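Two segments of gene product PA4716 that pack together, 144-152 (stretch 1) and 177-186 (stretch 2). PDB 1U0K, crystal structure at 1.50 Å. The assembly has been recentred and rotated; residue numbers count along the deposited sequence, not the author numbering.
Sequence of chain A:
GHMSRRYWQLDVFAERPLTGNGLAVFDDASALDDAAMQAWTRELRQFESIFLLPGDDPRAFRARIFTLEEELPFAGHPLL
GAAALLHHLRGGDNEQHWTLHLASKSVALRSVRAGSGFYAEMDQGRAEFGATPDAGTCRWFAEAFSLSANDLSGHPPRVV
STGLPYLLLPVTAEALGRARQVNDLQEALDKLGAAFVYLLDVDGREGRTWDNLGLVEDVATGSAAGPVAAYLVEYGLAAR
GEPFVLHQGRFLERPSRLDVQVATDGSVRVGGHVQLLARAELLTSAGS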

# COMPACT_ATOMS: atom_id res chain seq x y z
N ALA A 144 -5.21 -21.01 12.87
CA ALA A 144 -5.63 -19.84 12.11
C ALA A 144 -4.47 -19.26 11.31
O ALA A 144 -4.67 -18.49 10.39
CB ALA A 144 -6.22 -18.79 13.04
N PHE A 145 -3.24 -19.63 11.70
CA PHE A 145 -2.03 -19.25 10.96
C PHE A 145 -1.34 -20.47 10.32
O PHE A 145 -0.13 -20.45 10.09
CB PHE A 145 -1.08 -18.50 11.90
CG PHE A 145 -1.49 -17.08 12.17
CD1 PHE A 145 -2.38 -16.78 13.19
CD2 PHE A 145 -1.01 -16.05 11.38
CE1 PHE A 145 -2.78 -15.48 13.42
CE2 PHE A 145 -1.40 -14.74 11.62
CZ PHE A 145 -2.28 -14.46 12.64
N SER A 146 -2.12 -21.51 10.00
CA SER A 146 -1.62 -22.71 9.31
C SER A 146 -0.55 -23.48 10.10
O SER A 146 0.34 -24.10 9.52
CB SER A 146 -1.10 -22.37 7.91
OG SER A 146 -2.04 -21.61 7.17
N LEU A 147 -0.66 -23.45 11.43
CA LEU A 147 0.27 -24.13 12.34
C LEU A 147 -0.50 -25.17 13.15
O LEU A 147 -1.72 -25.23 13.09
CB LEU A 147 0.91 -23.11 13.30
CG LEU A 147 2.19 -22.38 12.87
CD1 LEU A 147 2.24 -22.09 11.37
CD2 LEU A 147 2.33 -21.09 13.67
N SER A 148 0.22 -25.99 13.91
CA SER A 148 -0.39 -26.95 14.84
C SER A 148 -0.07 -26.56 16.28
O SER A 148 0.69 -25.62 16.52
CB SER A 148 0.10 -28.37 14.55
OG SER A 148 1.51 -28.46 14.66
N ALA A 149 -0.65 -27.28 17.24
CA ALA A 149 -0.46 -27.00 18.66
C ALA A 149 0.98 -27.27 19.11
O ALA A 149 1.45 -26.67 20.09
CB ALA A 149 -1.44 -27.80 19.51
N ASN A 150 1.67 -28.18 18.42
CA ASN A 150 3.07 -28.48 18.71
C ASN A 150 4.03 -27.37 18.26
O ASN A 150 5.12 -27.24 18.80
CB ASN A 150 3.51 -29.84 18.12
CG ASN A 150 3.32 -29.93 16.62
OD1 ASN A 150 2.37 -30.55 16.14
ND2 ASN A 150 4.25 -29.35 15.86
N ASP A 151 3.60 -26.59 17.26
CA ASP A 151 4.36 -25.44 16.78
C ASP A 151 4.44 -24.29 17.79
O ASP A 151 5.26 -23.39 17.65
CB ASP A 151 3.77 -24.91 15.47
CG ASP A 151 4.07 -25.81 14.29
OD1 ASP A 151 3.37 -25.70 13.27
OD2 ASP A 151 5.00 -26.65 14.30
N LEU A 152 3.57 -24.33 18.80
CA LEU A 152 3.63 -23.38 19.90
C LEU A 152 4.82 -23.69 20.78
O LEU A 152 5.23 -24.85 20.88
CB LEU A 152 2.34 -23.43 20.72
CG LEU A 152 1.04 -23.13 19.94
CD1 LEU A 152 -0.17 -23.42 20.80
CD2 LEU A 152 1.03 -21.68 19.47
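Stretch 2, residues 177-186: GRARQVNDLQ

Stretch 2 lies alongside stretch 1 as an irregular, extended segment: Ala179, Arg180 and Gln181 have extended phi/psi (-72/136, -148/119, -69/120), yet no regular strand results. The CA register gives the direction. Ala144 lies nearest Asn183 (CA to CA 5.0 Å) and Phe145 nearest Gln181 (CA to CA 4.3 Å), so numbering falls in stretch 2 as it rises in stretch 1, and the two run antiparallel here.

At Ala144, the carbonyl O accepts from Val182 N at 2.9 Å, with a nearly straight N-H...O angle of 166°, and also meets Gln181 CA at 3.3 Å in a CA-H...O contact. Ala144 CB packs on Leu185 CD2 at 3.6 Å. Phe145 O repeats the pattern two residues earlier in stretch 2, accepting from Arg180 N at 3.1 Å (167°). The Phe145 ring carries Gln181 CG over one face, while its CZ reaches Leu185 CD1 at 3.8 Å. Ser146, with phi/psi 61/32, points its CB toward stretch 2, and its OG donates to Arg180 O at 2.8 Å. Leu147 CD1 then approaches Ala179 CA at 4.0 Å. Beyond the untouched Ser148, Ala149 and Asn150, Asp151 OD1 forms a salt bridge with Arg178 NH2 at 3.0 Å and also accepts from Ser148 N at 3.2 Å.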

# COMPACT_ATOMS: atom_id res chain seq x y z
N GLY A 177 8.27 -19.16 9.80
CA GLY A 177 8.53 -19.01 8.38
C GLY A 177 7.44 -19.52 7.45
O GLY A 177 7.40 -19.12 6.29
N ARG A 178 6.57 -20.40 7.94
CA ARG A 178 5.49 -20.93 7.11
C ARG A 178 4.09 -20.49 7.57
O ARG A 178 3.09 -21.08 7.17
CB ARG A 178 5.58 -22.47 7.02
CG ARG A 178 5.42 -23.24 8.32
CD ARG A 178 5.48 -24.77 8.11
NE ARG A 178 5.14 -25.52 9.31
CZ ARG A 178 5.95 -25.72 10.35
NH1 ARG A 178 7.18 -25.21 10.35
NH2 ARG A 178 5.54 -26.42 11.39
N ALA A 179 4.03 -19.44 8.39
CA ALA A 179 2.76 -18.94 8.90
C ALA A 179 1.96 -18.25 7.80
O ALA A 179 2.52 -17.48 7.02
CB ALA A 179 3.00 -18.00 10.07
N ARG A 180 0.66 -18.54 7.75
CA ARG A 180 -0.27 -17.93 6.80
C ARG A 180 -1.66 -17.83 7.44
O ARG A 180 -2.26 -18.85 7.78
CB ARG A 180 -0.39 -18.77 5.53
CG ARG A 180 0.93 -19.02 4.81
CD ARG A 180 0.78 -19.72 3.46
NE ARG A 180 -0.20 -19.07 2.58
CZ ARG A 180 -0.02 -17.90 1.98
NH1 ARG A 180 1.10 -17.21 2.13
NH2 ARG A 180 -0.99 -17.41 1.21
N GLN A 181 -2.18 -16.61 7.58
CA GLN A 181 -3.52 -16.41 8.14
C GLN A 181 -4.61 -16.95 7.20
O GLN A 181 -4.73 -16.49 6.07
CB GLN A 181 -3.77 -14.93 8.44
CG GLN A 181 -4.95 -14.69 9.37
CD GLN A 181 -5.21 -13.21 9.60
OE1 GLN A 181 -4.27 -12.44 9.79
NE2 GLN A 181 -6.47 -12.82 9.59
N VAL A 182 -5.39 -17.91 7.68
CA VAL A 182 -6.48 -18.51 6.91
C VAL A 182 -7.88 -18.36 7.54
O VAL A 182 -8.88 -18.70 6.90
CB VAL A 182 -6.21 -20.02 6.64
CG1 VAL A 182 -4.93 -20.19 5.82
CG2 VAL A 182 -6.14 -20.82 7.93
N ASN A 183 -7.96 -17.85 8.77
CA ASN A 183 -9.26 -17.65 9.42
C ASN A 183 -9.47 -16.21 9.86
O ASN A 183 -8.52 -15.46 10.05
CB ASN A 183 -9.41 -18.58 10.63
CG ASN A 183 -9.39 -20.05 10.25
OD1 ASN A 183 -8.88 -20.88 11.01
ND2 ASN A 183 -9.93 -20.38 9.08
N ASP A 184 -10.74 -15.84 10.00
CA ASP A 184 -11.10 -14.55 10.58
C ASP A 184 -10.80 -14.60 12.08
O ASP A 184 -11.19 -15.56 12.75
CB ASP A 184 -12.58 -14.23 10.35
CG ASP A 184 -13.02 -12.97 11.08
OD1 ASP A 184 -12.63 -11.87 10.65
OD2 ASP A 184 -13.74 -12.99 12.11
N LEU A 185 -10.11 -13.58 12.58
CA LEU A 185 -9.63 -13.55 13.95
C LEU A 185 -10.42 -12.62 14.85
O LEU A 185 -10.19 -12.57 16.05
CB LEU A 185 -8.17 -13.10 13.98
CG LEU A 185 -7.18 -13.85 13.09
CD1 LEU A 185 -5.84 -13.13 13.08
CD2 LEU A 185 -7.03 -15.29 13.54
N GLN A 186 -11.36 -11.86 14.28
CA GLN A 186 -11.97 -10.74 14.99
C GLN A 186 -12.65 -11.13 16.30
O GLN A 186 -12.35 -10.56 17.34
CB GLN A 186 -12.98 -10.01 14.10
CG GLN A 186 -13.42 -8.67 14.66
CD GLN A 186 -12.25 -7.82 15.07
OE1 GLN A 186 -11.51 -7.32 14.21
NE2 GLN A 186 -12.06 -7.65 16.37
O HOH W 1 -2.12 -21.58 3.77